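Local coordinates for virulence sensor protein BvgS (Bordetella pertussis, PDB 6ZJ8), which acts as the sensor histidine kinase of a two-component system controlling virulence, its PAS domain taking part in signal transduction to the kinase, at residues L54-G58 with T106-R110. Residues are numbered along the deposited sequence; the frame is centred on the assembly and turned at random.
Sequences LDTFG and TLHGR
The end of helix 51-57 meets the hairpin turn that joins strands 99-107 and 110-122. Phe57 N donates to Leu54 O at 3.2 Å. Gly58 (phi 70°) is the C-prime residue of a Schellman motif, with N of the next residue bonded to Leu54 O and a weak Gly58 N to Asp55 O bond (3.3 Å). Leu107 to Arg110 form a type I' beta turn, with positive phi at His108 and Gly109. Hydrogen bonds from Leu107 N to Arg110 O (2.9 Å) and Arg110 N to Leu107 O (3.0 Å) close it. Phe57 CA and Leu107 CA stay 8.4 Å apart. The Leu107 and His108 side chains reach across to the Thr56 carbonyl; those of Thr56 and Phe57 meet Leu107.

Leu107 has the most surface covered. Its CA-to-CB bond points toward the helix, and its tp rotamer brings CD2 to 3.4 Å from Thr56 O, 3.7 Å from Thr56 CG2 and 4.1 Å from Phe57 CD1. Thr56 (chi1 m) offers this methyl, while its OG1 hydrogen-bonds back to Ala52 O. The Phe57 CA-to-CB bond points away from the turn, and its ring meets Phe87 at about 90° and touches Trp135. His108 (chi1 m) puts CE1 3.2 Å from Thr56 O and 4.3 Å from Phe57 CA. No hydrogen bond links the two segments; apolar packing around Leu107 CD2 is joined by this close CE1 approach to the carbonyl. Helix 79-87 borders the contact through Glu83, which touches both Phe57 and Leu107. The helix end meeting the hairpin turn fits the PAS fold, in which helices pack on one face of a five-stranded antiparallel sheet, strand order 2-1-5-4-3.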
loop_
_atom_site.group_PDB
_atom_site.type_symbol
_atom_site.label_atom_id
_atom_site.label_comp_id
_atom_site.label_asym_id
_atom_site.label_seq_id
_atom_site.Cartn_x
_atom_site.Cartn_y
_atom_site.Cartn_z
ATOM N N LEU A 54 4.266 -0.274 5.847
ATOM C CA LEU A 54 5.531 -0.818 6.334
ATOM C C LEU A 54 5.313 -1.980 7.296
ATOM O O LEU A 54 6.041 -2.978 7.246
ATOM C CB LEU A 54 6.340 0.288 7.011
ATOM C CG LEU A 54 6.703 1.470 6.111
ATOM C CD1 LEU A 54 7.345 2.590 6.915
ATOM C CD2 LEU A 54 7.628 1.004 4.990
ATOM N N ASP A 55 4.323 -1.870 8.185
ATOM C CA ASP A 55 4.131 -2.895 9.206
ATOM C C ASP A 55 3.527 -4.176 8.643
ATOM O O ASP A 55 3.669 -5.235 9.262
ATOM C CB ASP A 55 3.251 -2.354 10.334
ATOM C CG ASP A 55 3.987 -1.373 11.232
ATOM O OD1 ASP A 55 5.188 -1.124 10.994
ATOM O OD2 ASP A 55 3.364 -0.852 12.181
ATOM N N THR A 56 2.853 -4.108 7.493
ATOM C CA THR A 56 2.427 -5.332 6.826
ATOM C C THR A 56 3.601 -6.284 6.645
ATOM O O THR A 56 3.451 -7.506 6.771
ATOM C CB THR A 56 1.806 -5.004 5.467
ATOM O OG1 THR A 56 0.586 -4.276 5.659
ATOM C CG2 THR A 56 1.525 -6.285 4.676
ATOM N N PHE A 57 4.783 -5.736 6.363
ATOM C CA PHE A 57 5.975 -6.521 6.080
ATOM C C PHE A 57 6.989 -6.489 7.214
ATOM O O PHE A 57 8.015 -7.173 7.128
ATOM C CB PHE A 57 6.626 -6.016 4.788
ATOM C CG PHE A 57 5.651 -5.822 3.664
ATOM C CD1 PHE A 57 5.301 -6.881 2.843
ATOM C CD2 PHE A 57 5.075 -4.584 3.433
ATOM C CE1 PHE A 57 4.400 -6.707 1.809
ATOM C CE2 PHE A 57 4.173 -4.406 2.402
ATOM C CZ PHE A 57 3.835 -5.468 1.590
ATOM N N GLY A 58 6.737 -5.717 8.267
ATOM C CA GLY A 58 7.656 -5.665 9.386
ATOM C C GLY A 58 8.967 -4.975 9.088
ATOM O O GLY A 58 9.990 -5.330 9.681
ATOM N N THR A 106 -0.796 -14.057 -0.010
ATOM C CA THR A 106 -0.328 -14.916 1.068
ATOM C C THR A 106 0.967 -14.349 1.630
ATOM O O THR A 106 1.914 -14.089 0.883
ATOM C CB THR A 106 -0.118 -16.347 0.572
ATOM O OG1 THR A 106 -1.345 -16.843 0.019
ATOM C CG2 THR A 106 0.318 -17.251 1.712
ATOM N N LEU A 107 1.002 -14.168 2.948
ATOM C CA LEU A 107 2.131 -13.533 3.614
ATOM C C LEU A 107 2.123 -13.965 5.070
ATOM O O LEU A 107 1.086 -13.884 5.735
ATOM C CB LEU A 107 2.044 -12.004 3.505
ATOM C CG LEU A 107 3.101 -11.202 4.266
ATOM C CD1 LEU A 107 4.464 -11.370 3.624
ATOM C CD2 LEU A 107 2.706 -9.734 4.328
ATOM N N HIS A 108 3.275 -14.420 5.561
ATOM C CA HIS A 108 3.412 -14.831 6.957
ATOM C C HIS A 108 2.452 -15.972 7.288
ATOM O O HIS A 108 1.873 -16.028 8.376
ATOM C CB HIS A 108 3.184 -13.647 7.901
ATOM C CG HIS A 108 4.082 -12.479 7.637
ATOM N ND1 HIS A 108 3.715 -11.181 7.923
ATOM C CD2 HIS A 108 5.333 -12.413 7.121
ATOM C CE1 HIS A 108 4.699 -10.364 7.591
ATOM N NE2 HIS A 108 5.692 -11.086 7.102
ATOM N N GLY A 109 2.273 -16.883 6.334
ATOM C CA GLY A 109 1.389 -18.014 6.512
ATOM C C GLY A 109 -0.089 -17.694 6.490
ATOM O O GLY A 109 -0.902 -18.605 6.690
ATOM N N ARG A 110 -0.469 -16.440 6.252
ATOM C CA ARG A 110 -1.862 -16.012 6.257
ATOM C C ARG A 110 -2.227 -15.469 4.881
ATOM O O ARG A 110 -1.483 -14.664 4.312
ATOM C CB ARG A 110 -2.103 -14.942 7.334
ATOM C CG ARG A 110 -2.688 -15.493 8.629
ATOM C CD ARG A 110 -2.778 -14.454 9.749
ATOM N NE ARG A 110 -3.088 -13.111 9.265
ATOM C CZ ARG A 110 -2.242 -12.082 9.279
ATOM N NH1 ARG A 110 -1.012 -12.215 9.761
ATOM N NH2 ARG A 110 -2.633 -10.906 8.812
#